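Local structure of 401aa long hypothetical glucose-1-phosphate thymidylyltransferase (Sulfolobus tokodaii, 2GGO) at residues N238-G243 with G256-G261; E285-G290 with S298-G303; S304-L309 with V321-G326; V312-I317 with I329-F334; K337-N342 with R353-F358. The protein acts as a bifunctional enzyme in the synthesis of UDP-N-acetylglucosamine and UDP-N-acetylgalactosamine, with a nucleotidyltransferase section followed by a hexapeptide-repeat section. All blocks are in the same frame, centred on the assembly; numbering follows the deposited sequence.

In the fold
All five contacts lie in the C-terminal left-handed parallel beta-helix or in the loop that leaves it. Interactions 1 and 2 follow in series, with centres about 17 Å apart. Interaction 3 comes next along the chain and touches interaction 2, since strands 288-291 and 305-308 are neighbours in one sheet. Interaction 4 alternates with interaction 3 in sequence, and Phe323 packs against residues of both its segments. Interaction 5 closes the series, its centre about 8 Å from that of interaction 4. Interactions 1 to 3 each join one coil to the next, whereas interactions 4 and 5 fasten a long loop that interrupts the beta-helix between strands 328-329 and 358-359.

Interaction 1. Residues N238-G243 with G256-G261; sequences NVKIKG and GTYIEG
Tyr258 and Lys240 stand side by side on one face of the paired strands, pointing the same way. The aliphatic start of the lysine follows one side of the ring: Lys240 CB is 3.5 Å from Tyr258 CD1, and Lys240 CG is equally close to Tyr258 CE1. With Tyr258 CG anti to its backbone N (chi1 -160°), the ring stands beside Lys240. Lys242 crosses the tyrosine obliquely and gives a hydrogen bond from Lys242 NZ to Tyr258 OH of 2.9 Å. Glu260 CD sits at the ring edge, in plane. Its OE2 is 4.3 Å from Lys242 NZ, too far for a salt bridge, while OE1 bonds Tyr276 of the next coil. The other face carries Ile241 and Ile259, with Ile241 CG1 4.3 Å from Ile259 CD1. Val239 and Thr257 also run side by side, Val239 CG1 meeting Thr257 CB at 3.9 Å.

The backbones are parallel, their axes 4.8 Å apart. Lys240 N and Lys242 N give bonds to Thr257 O and Ile259 O, and Lys240 O receives one from Ile259 N. Matched residues are eighteen positions apart, one coil of three hexapeptides, as in the left-handed parallel beta-helix.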
# COMPACT_ATOMS: atom_id res chain seq x y z
N ASN A 238 -19.70 -23.10 -19.70
CA ASN A 238 -20.58 -22.57 -18.68
C ASN A 238 -19.97 -21.70 -17.63
O ASN A 238 -20.31 -21.80 -16.47
CB ASN A 238 -21.39 -23.69 -18.03
CG ASN A 238 -22.33 -24.28 -19.00
OD1 ASN A 238 -22.12 -25.39 -19.51
ND2 ASN A 238 -23.34 -23.51 -19.34
N VAL A 239 -19.06 -20.84 -18.05
CA VAL A 239 -18.58 -19.78 -17.21
C VAL A 239 -19.17 -18.52 -17.82
O VAL A 239 -19.10 -18.34 -19.01
CB VAL A 239 -17.06 -19.79 -17.14
CG1 VAL A 239 -16.57 -18.69 -16.24
CG2 VAL A 239 -16.57 -21.12 -16.62
N LYS A 240 -19.84 -17.68 -17.04
CA LYS A 240 -20.33 -16.43 -17.57
C LYS A 240 -19.35 -15.32 -17.22
O LYS A 240 -18.98 -15.17 -16.05
CB LYS A 240 -21.71 -16.07 -17.02
CG LYS A 240 -22.31 -14.73 -17.51
CD LYS A 240 -22.85 -14.87 -18.97
CE LYS A 240 -24.23 -14.22 -19.18
NZ LYS A 240 -25.32 -15.10 -18.65
N ILE A 241 -18.95 -14.54 -18.23
CA ILE A 241 -18.15 -13.34 -17.98
C ILE A 241 -18.77 -12.04 -18.48
O ILE A 241 -19.15 -11.92 -19.64
CB ILE A 241 -16.74 -13.49 -18.54
CG1 ILE A 241 -16.15 -14.82 -18.10
CG2 ILE A 241 -15.91 -12.32 -18.09
CD1 ILE A 241 -14.81 -15.15 -18.72
N LYS A 242 -18.86 -11.07 -17.59
CA LYS A 242 -19.25 -9.70 -17.91
C LYS A 242 -18.14 -8.68 -17.56
O LYS A 242 -17.46 -8.81 -16.54
CB LYS A 242 -20.55 -9.34 -17.20
CG LYS A 242 -21.77 -10.07 -17.75
CD LYS A 242 -22.67 -10.50 -16.61
CE LYS A 242 -24.07 -10.82 -17.09
NZ LYS A 242 -25.05 -10.21 -16.15
N GLY A 243 -17.94 -7.69 -18.43
CA GLY A 243 -17.08 -6.56 -18.08
C GLY A 243 -15.64 -6.91 -18.22
O GLY A 243 -15.31 -7.88 -18.87
N GLY A 256 -19.92 -23.12 -14.23
CA GLY A 256 -20.80 -22.64 -13.19
C GLY A 256 -20.30 -21.35 -12.60
O GLY A 256 -21.04 -20.63 -11.94
N THR A 257 -19.04 -21.04 -12.86
CA THR A 257 -18.47 -19.79 -12.39
C THR A 257 -19.08 -18.58 -13.09
O THR A 257 -19.34 -18.63 -14.28
CB THR A 257 -16.98 -19.77 -12.53
OG1 THR A 257 -16.44 -20.83 -11.76
CG2 THR A 257 -16.41 -18.47 -12.05
N TYR A 258 -19.31 -17.51 -12.32
CA TYR A 258 -19.97 -16.29 -12.80
C TYR A 258 -19.14 -15.09 -12.37
O TYR A 258 -18.89 -14.88 -11.18
CB TYR A 258 -21.35 -16.14 -12.18
CG TYR A 258 -22.33 -15.21 -12.90
CD1 TYR A 258 -23.21 -15.70 -13.87
CD2 TYR A 258 -22.41 -13.85 -12.58
CE1 TYR A 258 -24.15 -14.88 -14.49
CE2 TYR A 258 -23.36 -13.01 -13.20
CZ TYR A 258 -24.21 -13.54 -14.15
OH TYR A 258 -25.14 -12.76 -14.76
N ILE A 259 -18.70 -14.30 -13.35
CA ILE A 259 -17.74 -13.21 -13.11
C ILE A 259 -18.40 -11.91 -13.56
O ILE A 259 -18.85 -11.81 -14.69
CB ILE A 259 -16.39 -13.52 -13.86
CG1 ILE A 259 -15.79 -14.84 -13.35
CG2 ILE A 259 -15.37 -12.42 -13.73
CD1 ILE A 259 -14.52 -15.28 -14.13
N GLU A 260 -18.56 -10.96 -12.66
CA GLU A 260 -18.99 -9.62 -13.03
C GLU A 260 -17.77 -8.73 -12.88
O GLU A 260 -17.31 -8.53 -11.78
CB GLU A 260 -20.21 -9.16 -12.19
CG GLU A 260 -21.49 -10.03 -12.46
CD GLU A 260 -22.70 -9.73 -11.56
OE1 GLU A 260 -22.49 -9.40 -10.36
OE2 GLU A 260 -23.87 -9.84 -12.06
N GLY A 261 -17.21 -8.26 -14.00
CA GLY A 261 -15.94 -7.53 -13.96
C GLY A 261 -16.19 -6.14 -13.43
O GLY A 261 -17.35 -5.69 -13.40

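Interaction 2. Residues E285-G290 with S298-G303; sequences EKNKIG and SVIMEG
Lys286 and Gly303 meet at a corner of the left-handed parallel beta-helix, where the chain turns from one sheet to the next. Lys286 lies over Gly303, seventeen residues on, so this coil is one residue short of three full hexapeptides. These matched corner residues both have positive phi. Lys286 CB rests 4.0 Å from Gly303 N, and the rest of its chain leads away. Gly303 N gives a nearly straight hydrogen bond of 2.7 Å to Glu285 O, with an N-H...O angle of 172°. Glu302 CA also points its hydrogen at Glu285 O, from 3.4 Å.

The two glutamates cross on the outer side. Glu285 is extended, and Glu285 OE1 comes 3.2 Å from Glu302 CG. Glu302 is bent at chi2 (91°), which places its CD to one side. The carboxylate planes are 60° apart. Glu285 OE1 and Glu302 OE2 are 4.6 Å apart, and this like charge is probably offset by Arg21, which forms a salt bridge with Glu302 OE1. Arg21 belongs to the nucleotidyltransferase section, so this corner also faces that domain.

The buried side chain of Asn287 sits at the corner, against the backbone of Ile300 and Met301. Further in, Ile289 and Ile300 reach toward each other tip to tip, Ile289 CD1 lying 4.2 Å from Ile300 CD1. Isoleucines from different sheets thus meet inside the coil. Each is stacked on an isoleucine of the next coil, Ile289 on Ile306 and Ile300 on Ile317, as in the left-handed parallel beta-helix of hexapeptide-repeat proteins.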
# COMPACT_ATOMS: atom_id res chain seq x y z
N GLU A 285 -2.23 -13.98 -7.12
CA GLU A 285 -1.46 -15.06 -7.68
C GLU A 285 -1.82 -16.39 -7.00
O GLU A 285 -1.81 -16.47 -5.77
CB GLU A 285 0.01 -14.78 -7.39
CG GLU A 285 0.94 -15.92 -7.68
CD GLU A 285 2.38 -15.60 -7.30
OE1 GLU A 285 2.65 -14.56 -6.65
OE2 GLU A 285 3.26 -16.40 -7.65
N LYS A 286 -2.08 -17.41 -7.80
CA LYS A 286 -2.18 -18.77 -7.29
C LYS A 286 -3.21 -18.94 -6.18
O LYS A 286 -2.92 -19.50 -5.09
CB LYS A 286 -0.80 -19.21 -6.79
CG LYS A 286 0.07 -19.69 -7.92
CD LYS A 286 1.38 -20.17 -7.40
CE LYS A 286 2.36 -20.39 -8.54
NZ LYS A 286 3.73 -20.38 -7.92
N ASN A 287 -4.43 -18.46 -6.45
CA ASN A 287 -5.45 -18.43 -5.42
C ASN A 287 -6.42 -19.51 -5.73
O ASN A 287 -6.57 -19.88 -6.87
CB ASN A 287 -6.15 -17.09 -5.41
CG ASN A 287 -5.25 -15.98 -4.99
OD1 ASN A 287 -4.91 -15.82 -3.83
ND2 ASN A 287 -4.84 -15.19 -5.94
N LYS A 288 -6.99 -20.11 -4.69
CA LYS A 288 -8.10 -21.02 -4.88
C LYS A 288 -9.37 -20.41 -4.33
O LYS A 288 -9.39 -19.95 -3.16
CB LYS A 288 -7.82 -22.43 -4.33
CG LYS A 288 -9.05 -23.43 -4.58
CD LYS A 288 -8.60 -24.80 -5.09
CE LYS A 288 -9.71 -25.67 -5.67
NZ LYS A 288 -10.82 -25.53 -4.76
N ILE A 289 -10.37 -20.32 -5.21
CA ILE A 289 -11.73 -19.84 -4.94
C ILE A 289 -12.63 -20.97 -5.43
O ILE A 289 -12.74 -21.19 -6.66
CB ILE A 289 -12.05 -18.51 -5.69
CG1 ILE A 289 -11.05 -17.41 -5.35
CG2 ILE A 289 -13.46 -18.03 -5.38
CD1 ILE A 289 -11.01 -16.89 -3.94
N GLY A 290 -13.28 -21.66 -4.47
CA GLY A 290 -14.08 -22.93 -4.65
C GLY A 290 -15.56 -22.79 -4.83
O GLY A 290 -16.05 -21.70 -5.06
N SER A 298 -12.19 -7.15 -2.93
CA SER A 298 -11.14 -7.55 -1.97
C SER A 298 -9.88 -7.92 -2.70
O SER A 298 -9.92 -8.27 -3.86
CB SER A 298 -11.58 -8.79 -1.15
OG SER A 298 -12.95 -8.68 -0.87
N VAL A 299 -8.80 -7.91 -1.95
CA VAL A 299 -7.49 -8.22 -2.44
C VAL A 299 -7.11 -9.44 -1.66
O VAL A 299 -7.09 -9.45 -0.42
CB VAL A 299 -6.52 -7.06 -2.12
CG1 VAL A 299 -5.16 -7.33 -2.74
CG2 VAL A 299 -7.13 -5.72 -2.68
N ILE A 300 -6.83 -10.49 -2.39
CA ILE A 300 -6.48 -11.77 -1.75
C ILE A 300 -5.11 -12.12 -2.35
O ILE A 300 -4.97 -12.32 -3.54
CB ILE A 300 -7.57 -12.85 -2.04
CG1 ILE A 300 -8.95 -12.44 -1.45
CG2 ILE A 300 -7.21 -14.19 -1.47
CD1 ILE A 300 -10.14 -13.33 -1.97
N MET A 301 -4.10 -12.13 -1.48
CA MET A 301 -2.71 -12.27 -1.88
C MET A 301 -2.29 -13.70 -2.17
O MET A 301 -3.10 -14.65 -2.17
CB MET A 301 -1.82 -11.55 -0.85
CG MET A 301 -2.12 -10.04 -0.72
SD MET A 301 -1.26 -9.13 0.57
CE MET A 301 -2.09 -7.56 0.38
N GLU A 302 -1.00 -13.85 -2.42
CA GLU A 302 -0.40 -15.01 -3.09
C GLU A 302 -0.74 -16.36 -2.45
O GLU A 302 -0.44 -16.55 -1.28
CB GLU A 302 1.14 -14.88 -3.05
CG GLU A 302 1.70 -13.63 -3.72
CD GLU A 302 1.87 -12.42 -2.80
OE1 GLU A 302 1.28 -12.38 -1.72
OE2 GLU A 302 2.61 -11.47 -3.18
N GLY A 303 -1.23 -17.31 -3.24
CA GLY A 303 -1.46 -18.66 -2.77
C GLY A 303 -2.51 -18.81 -1.67
O GLY A 303 -2.62 -19.86 -1.07

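Interaction 3. Residues S304-L309 with V321-G326; sequences SKIPHL and VNFGAG
Ser304 meets Val321 through its hydroxyl. Val321 N gives a hydrogen bond of 2.9 Å to Ser304 OG, almost straight at 173°, and the same OG also bonds Ala318 O.

Lys305 follows, and its backbone is gripped twice: its N gives a bond to Val321 O, and its O receives one from Phe323 N. Its side chain lies beside Asn322, pointing the same way. The bend at chi3 (-100°) brings Lys305 CE to 3.3 Å from Asn322 OD1.

Ile306 turns to the interior. Its CD1 lies over one face of the Phe323 ring in a CH-pi contact, 4.2 Å from the centroid and offset toward the rim. Ile289 packs on the same isoleucine from the preceding coil.

Pro307 has no N-H to give to Phe323 O. Its CD instead rests 3.3 Å from Phe323 O, and its CB sits over the centre of the His308 ring. A water bridges the chains here, accepting from His308 N at 2.6 Å and donating to Phe323 O at 3.2 Å.

His308 CB packs on Ala325 CB at 3.8 Å. His308 O takes a weak bond from Gly326 N.

Leu309 and Gly326 both adopt positive phi as the chains leave the face. Two segments running the same way, bridged once at Lys305 and Asn322 and ending in matching turns, form part of one side of the left-handed beta-helix.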
# COMPACT_ATOMS: atom_id res chain seq x y z
N SER A 304 -3.29 -17.78 -1.40
CA SER A 304 -4.38 -17.87 -0.40
C SER A 304 -5.57 -18.61 -0.92
O SER A 304 -5.85 -18.56 -2.08
CB SER A 304 -4.79 -16.51 0.07
OG SER A 304 -3.77 -16.05 0.96
N LYS A 305 -6.24 -19.34 -0.06
CA LYS A 305 -7.22 -20.30 -0.52
C LYS A 305 -8.57 -20.11 0.19
O LYS A 305 -8.63 -20.19 1.43
CB LYS A 305 -6.68 -21.67 -0.21
CG LYS A 305 -5.65 -22.19 -1.27
CD LYS A 305 -5.44 -23.72 -1.14
CE LYS A 305 -4.15 -24.10 -0.37
NZ LYS A 305 -4.04 -25.57 0.08
N ILE A 306 -9.64 -19.91 -0.56
CA ILE A 306 -11.00 -19.77 0.03
C ILE A 306 -11.84 -20.84 -0.63
O ILE A 306 -12.52 -20.55 -1.58
CB ILE A 306 -11.74 -18.42 -0.32
CG1 ILE A 306 -10.92 -17.16 -0.19
CG2 ILE A 306 -12.95 -18.24 0.57
CD1 ILE A 306 -10.06 -17.08 1.07
N PRO A 307 -11.76 -22.11 -0.16
CA PRO A 307 -12.31 -23.13 -1.07
C PRO A 307 -13.77 -23.52 -0.94
O PRO A 307 -14.28 -24.08 -1.92
CB PRO A 307 -11.44 -24.32 -0.77
CG PRO A 307 -11.27 -24.15 0.81
CD PRO A 307 -11.04 -22.71 0.97
N HIS A 308 -14.48 -23.21 0.18
CA HIS A 308 -15.89 -23.65 0.30
C HIS A 308 -16.80 -22.76 1.06
O HIS A 308 -16.43 -22.41 2.11
CB HIS A 308 -15.97 -24.91 1.21
CG HIS A 308 -14.91 -25.93 0.97
ND1 HIS A 308 -14.93 -26.90 -0.05
CD2 HIS A 308 -13.86 -26.24 1.74
CE1 HIS A 308 -13.84 -27.63 0.05
NE2 HIS A 308 -13.26 -27.35 1.23
N LEU A 309 -17.99 -22.41 0.54
CA LEU A 309 -19.06 -21.88 1.39
C LEU A 309 -18.75 -20.64 2.17
O LEU A 309 -19.29 -20.43 3.26
CB LEU A 309 -19.63 -22.98 2.25
CG LEU A 309 -20.27 -24.13 1.41
CD1 LEU A 309 -20.33 -25.55 2.17
CD2 LEU A 309 -21.66 -23.84 1.20
N VAL A 321 -3.21 -17.79 3.25
CA VAL A 321 -4.31 -17.89 4.19
C VAL A 321 -5.17 -19.03 3.72
O VAL A 321 -5.21 -19.29 2.51
CB VAL A 321 -5.10 -16.57 4.32
CG1 VAL A 321 -6.34 -16.69 5.43
CG2 VAL A 321 -4.14 -15.47 4.88
N ASN A 322 -5.75 -19.79 4.65
CA ASN A 322 -6.75 -20.79 4.24
C ASN A 322 -8.02 -20.53 4.97
O ASN A 322 -7.95 -20.48 6.11
CB ASN A 322 -6.32 -22.26 4.55
CG ASN A 322 -4.99 -22.65 3.83
OD1 ASN A 322 -4.94 -22.84 2.62
ND2 ASN A 322 -3.89 -22.67 4.59
N PHE A 323 -9.15 -20.48 4.27
CA PHE A 323 -10.43 -20.40 4.95
C PHE A 323 -10.98 -21.72 5.18
O PHE A 323 -11.25 -22.43 4.22
CB PHE A 323 -11.50 -19.49 4.22
CG PHE A 323 -11.36 -18.06 4.64
CD1 PHE A 323 -10.22 -17.69 5.35
CD2 PHE A 323 -12.32 -17.10 4.40
CE1 PHE A 323 -10.07 -16.34 5.80
CE2 PHE A 323 -12.18 -15.79 4.81
CZ PHE A 323 -11.02 -15.42 5.49
N GLY A 324 -11.25 -22.05 6.43
CA GLY A 324 -12.20 -23.19 6.56
C GLY A 324 -13.60 -22.97 5.99
O GLY A 324 -14.17 -21.84 6.05
N ALA A 325 -14.19 -24.07 5.53
CA ALA A 325 -15.61 -24.14 5.07
C ALA A 325 -16.42 -23.37 5.98
O ALA A 325 -16.25 -23.42 7.25
CB ALA A 325 -16.15 -25.57 4.91
N GLY A 326 -17.14 -22.47 5.38
CA GLY A 326 -18.11 -21.66 6.12
C GLY A 326 -17.60 -20.43 6.81
O GLY A 326 -18.37 -19.91 7.52
O HOH W 1 -13.67 -21.80 2.25

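Interaction 4. Residues V312-I317 with I329-F334; sequences VGDSVI and IANLRF
Asp314 and Asn331 make the polar link of this buried contact. Asn331 ND2 gives a hydrogen bond of 2.7 Å to Asp314 OD2, with an N-H...O angle of 159°. The oxygen is met nearly along its C-O axis, and it lies close to the plane of the amide. The side chains cross at about a right angle, their flat groups turned 39° apart. With its CG between the backbone N and the carbonyl carbon (chi1 49°), the crowded position, Asn331 brings its amide to Asp314. Gly313 CA is 4.1 Å from Asn331 ND2.

Beside this bond Ile329 packs on Val312 and on the side chain of Ser315. Val312 CG1 approaches Ile329 CD1 at 4.2 Å. Ile329 CD1 comes 3.7 Å from Ser315 OG, and Ile329 CG2 is 3.9 Å from the same oxygen. Ser315 OG also has a weak bond with Ala357 N.

The next shell holds these groups in place. Lys296 forms a salt bridge with Asp314 OD2, and Arg352 forms one with OD1. Two positive groups and an amide thus surround the buried carboxylate, which would favour its charged form. Phe323 packs on Val312, Ile317 and Ile329 together. The backbone of Asn331 is bonded to that of Leu355, on the returning end of the loop.

Asp314 has positive phi at the turn between strands 311-313 and 316-317. The contact ties this turn to the start of a long loop that leaves a hexapeptide-type left-handed beta-helix.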
# COMPACT_ATOMS: atom_id res chain seq x y z
N VAL A 312 -16.42 -13.32 0.90
CA VAL A 312 -15.37 -12.32 1.27
C VAL A 312 -15.75 -11.03 0.61
O VAL A 312 -15.76 -10.95 -0.60
CB VAL A 312 -13.94 -12.77 0.77
CG1 VAL A 312 -12.81 -11.86 1.19
CG2 VAL A 312 -13.61 -14.17 1.34
N GLY A 313 -16.05 -9.99 1.37
CA GLY A 313 -16.52 -8.73 0.77
C GLY A 313 -15.67 -7.67 1.40
O GLY A 313 -15.23 -7.86 2.53
N ASP A 314 -15.18 -6.71 0.60
CA ASP A 314 -14.43 -5.54 1.09
C ASP A 314 -13.28 -5.81 2.02
O ASP A 314 -13.05 -5.07 2.99
CB ASP A 314 -15.37 -4.66 1.82
CG ASP A 314 -16.56 -4.25 0.94
OD1 ASP A 314 -16.28 -3.40 0.06
OD2 ASP A 314 -17.72 -4.79 1.12
N SER A 315 -12.54 -6.83 1.74
CA SER A 315 -11.47 -7.24 2.64
C SER A 315 -10.10 -7.29 2.03
O SER A 315 -9.97 -7.24 0.80
CB SER A 315 -11.81 -8.62 3.18
OG SER A 315 -13.22 -8.62 3.57
N VAL A 316 -9.09 -7.39 2.88
CA VAL A 316 -7.72 -7.60 2.39
C VAL A 316 -7.18 -8.85 3.03
O VAL A 316 -7.07 -8.91 4.26
CB VAL A 316 -6.74 -6.48 2.75
CG1 VAL A 316 -5.33 -6.88 2.24
CG2 VAL A 316 -7.13 -5.15 2.06
N ILE A 317 -6.84 -9.84 2.23
CA ILE A 317 -6.39 -11.10 2.84
C ILE A 317 -4.97 -11.41 2.38
O ILE A 317 -4.69 -11.43 1.20
CB ILE A 317 -7.32 -12.25 2.45
CG1 ILE A 317 -8.70 -12.09 3.05
CG2 ILE A 317 -6.82 -13.61 2.85
CD1 ILE A 317 -9.61 -13.15 2.34
N ILE A 329 -17.06 -13.28 6.39
CA ILE A 329 -16.74 -11.96 6.85
C ILE A 329 -17.92 -11.04 6.74
O ILE A 329 -18.61 -10.97 5.73
CB ILE A 329 -15.53 -11.36 6.03
CG1 ILE A 329 -14.35 -12.35 6.08
CG2 ILE A 329 -15.20 -9.92 6.63
CD1 ILE A 329 -13.13 -11.88 5.41
N ALA A 330 -18.17 -10.27 7.78
CA ALA A 330 -19.22 -9.30 7.76
C ALA A 330 -18.62 -7.99 7.25
O ALA A 330 -17.53 -7.65 7.64
CB ALA A 330 -19.64 -9.10 9.14
N ASN A 331 -19.33 -7.24 6.41
CA ASN A 331 -18.79 -5.97 5.95
C ASN A 331 -19.65 -4.76 6.30
O ASN A 331 -19.41 -3.66 5.78
CB ASN A 331 -18.49 -5.97 4.46
CG ASN A 331 -19.59 -6.47 3.67
OD1 ASN A 331 -20.56 -7.00 4.19
ND2 ASN A 331 -19.45 -6.37 2.37
N LEU A 332 -20.62 -4.94 7.19
CA LEU A 332 -21.58 -3.90 7.56
C LEU A 332 -21.97 -4.01 9.04
O LEU A 332 -22.34 -5.10 9.46
CB LEU A 332 -22.80 -4.07 6.69
CG LEU A 332 -23.95 -3.08 6.61
CD1 LEU A 332 -23.50 -1.90 5.75
CD2 LEU A 332 -25.03 -3.81 5.96
N ARG A 333 -21.91 -2.91 9.81
CA ARG A 333 -22.30 -2.90 11.24
C ARG A 333 -23.83 -2.96 11.37
O ARG A 333 -24.55 -2.50 10.46
CB ARG A 333 -21.81 -1.65 12.00
CG ARG A 333 -20.30 -1.38 12.06
CD ARG A 333 -20.03 -0.22 13.08
NE ARG A 333 -20.55 -0.56 14.42
CZ ARG A 333 -19.92 -1.29 15.35
NH1 ARG A 333 -18.69 -1.76 15.13
NH2 ARG A 333 -20.52 -1.55 16.52
N PHE A 334 -24.33 -3.47 12.52
CA PHE A 334 -25.81 -3.62 12.63
C PHE A 334 -26.47 -2.27 12.45
O PHE A 334 -27.60 -2.19 11.95
CB PHE A 334 -26.32 -4.49 13.82
CG PHE A 334 -25.75 -4.12 15.17
CD1 PHE A 334 -26.54 -3.42 16.12
CD2 PHE A 334 -24.45 -4.50 15.55
CE1 PHE A 334 -26.03 -3.08 17.43
CE2 PHE A 334 -23.92 -4.15 16.84
CZ PHE A 334 -24.72 -3.44 17.78

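Interaction 5. Residues K337-N342 with R353-F358; sequences KEVKVN and RKLGAF
Leu355 overlaps Val341 and Val339 with its aliphatic side chain. Leu355 CD2 meets Val341 CG2 at 3.7 Å, the two side chains crossing at about a right angle. Leu355 CB lies 3.8 Å from Val339 CB, and Leu355 CD2 also reaches Val339 CG1, at 4.1 Å. The leucine CG is anti to its backbone N (chi1 -180°), which carries CG toward Val341.

The motif is a beta-hairpin, strands 340-343 and 346-349, carried on the excursion that leaves the left-handed parallel beta-helix after strand 328-329. The segment 353-358 brings the chain back to it. No hydrogen bond joins the two segments, and the contact is hydrophobic packing. Next to Arg353, the methyl Val339 CG2 touches the backbone, 3.7 Å from Arg353 O. The Arg353 guanidinium forms a salt bridge with Glu336, and the Glu338 carboxylate is bonded to Ser349 in the other strand of the hairpin.

At Val341 and Phe358 the excursion meets the rest of the protein. Trp213, on helix 212-225, packs on both of them. The side chain of Val341 is also about 9 Å from that of Arg13, which probably binds the nucleoside triphosphate. Phe358 begins the next strand of the beta-helix. Its ring is met at the edge, near its plane, by the valine methyl: Val341 CG2 lies 4.1 Å from Phe358 CE2.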
# COMPACT_ATOMS: atom_id res chain seq x y z
N LYS A 337 -23.32 2.64 10.04
CA LYS A 337 -22.37 3.77 9.98
C LYS A 337 -20.90 3.32 9.70
O LYS A 337 -20.59 2.12 9.74
CB LYS A 337 -22.39 4.58 11.29
CG LYS A 337 -23.60 4.37 12.24
CD LYS A 337 -23.11 4.33 13.71
CE LYS A 337 -24.23 4.23 14.77
NZ LYS A 337 -24.83 5.54 15.14
N GLU A 338 -20.01 4.28 9.48
CA GLU A 338 -18.59 4.02 9.20
C GLU A 338 -17.96 2.99 10.10
O GLU A 338 -18.10 3.01 11.33
CB GLU A 338 -17.76 5.29 9.28
CG GLU A 338 -18.21 6.34 8.27
CD GLU A 338 -17.22 7.51 8.12
OE1 GLU A 338 -16.46 7.80 9.09
OE2 GLU A 338 -17.23 8.16 7.03
N VAL A 339 -17.25 2.08 9.44
CA VAL A 339 -16.51 1.05 10.16
C VAL A 339 -15.21 1.62 10.71
O VAL A 339 -14.41 2.16 9.96
CB VAL A 339 -16.30 -0.24 9.25
CG1 VAL A 339 -15.54 -1.33 10.02
CG2 VAL A 339 -17.64 -0.78 8.84
N LYS A 340 -15.02 1.47 12.02
CA LYS A 340 -13.78 1.81 12.71
C LYS A 340 -12.78 0.64 12.68
O LYS A 340 -13.17 -0.54 12.63
CB LYS A 340 -14.07 2.17 14.16
CG LYS A 340 -15.24 3.16 14.42
CD LYS A 340 -14.78 4.63 14.29
CE LYS A 340 -15.54 5.61 15.17
NZ LYS A 340 -15.09 5.42 16.57
N VAL A 341 -11.49 0.99 12.74
CA VAL A 341 -10.36 0.06 12.72
C VAL A 341 -9.34 0.57 13.73
O VAL A 341 -9.11 1.77 13.83
CB VAL A 341 -9.76 -0.02 11.29
CG1 VAL A 341 -8.65 -1.06 11.20
CG2 VAL A 341 -10.84 -0.28 10.25
N ASN A 342 -8.75 -0.32 14.51
CA ASN A 342 -7.67 0.07 15.39
C ASN A 342 -6.45 0.14 14.55
O ASN A 342 -6.11 -0.83 13.89
CB ASN A 342 -7.49 -0.96 16.48
CG ASN A 342 -8.73 -1.11 17.31
OD1 ASN A 342 -9.35 -0.11 17.69
ND2 ASN A 342 -9.12 -2.35 17.59
N ARG A 353 -18.55 2.64 4.81
CA ARG A 353 -19.78 2.15 5.39
C ARG A 353 -19.71 0.63 5.32
O ARG A 353 -20.15 -0.06 6.25
CB ARG A 353 -20.99 2.65 4.57
CG ARG A 353 -22.38 2.44 5.26
CD ARG A 353 -23.54 2.14 4.24
NE ARG A 353 -24.73 1.66 4.95
CZ ARG A 353 -25.63 0.80 4.45
NH1 ARG A 353 -25.50 0.30 3.22
NH2 ARG A 353 -26.68 0.44 5.21
N LYS A 354 -19.17 0.14 4.20
CA LYS A 354 -18.80 -1.30 3.97
C LYS A 354 -17.27 -1.60 4.05
O LYS A 354 -16.43 -1.16 3.21
CB LYS A 354 -19.33 -1.81 2.64
CG LYS A 354 -20.87 -1.83 2.56
CD LYS A 354 -21.29 -3.10 1.88
CE LYS A 354 -22.68 -3.51 2.26
NZ LYS A 354 -23.52 -2.99 1.16
N LEU A 355 -16.91 -2.36 5.06
CA LEU A 355 -15.53 -2.72 5.25
C LEU A 355 -15.54 -4.05 6.00
O LEU A 355 -16.19 -4.18 7.00
CB LEU A 355 -14.79 -1.65 6.05
CG LEU A 355 -13.30 -2.00 6.27
CD1 LEU A 355 -12.59 -2.08 4.89
CD2 LEU A 355 -12.67 -0.97 7.14
N GLY A 356 -14.88 -5.05 5.44
CA GLY A 356 -14.74 -6.31 6.14
C GLY A 356 -13.45 -6.32 6.91
O GLY A 356 -13.23 -5.47 7.79
N ALA A 357 -12.65 -7.34 6.64
CA ALA A 357 -11.58 -7.69 7.53
C ALA A 357 -10.18 -7.57 6.96
O ALA A 357 -10.02 -7.59 5.77
CB ALA A 357 -11.86 -9.11 8.12
N PHE A 358 -9.17 -7.45 7.84
CA PHE A 358 -7.76 -7.48 7.45
C PHE A 358 -7.02 -8.70 8.05
O PHE A 358 -6.81 -8.79 9.25
CB PHE A 358 -7.13 -6.17 7.87
CG PHE A 358 -7.88 -4.98 7.34
CD1 PHE A 358 -7.82 -4.67 6.01
CD2 PHE A 358 -8.65 -4.18 8.17
CE1 PHE A 358 -8.50 -3.60 5.49
CE2 PHE A 358 -9.31 -3.09 7.64
CZ PHE A 358 -9.22 -2.80 6.29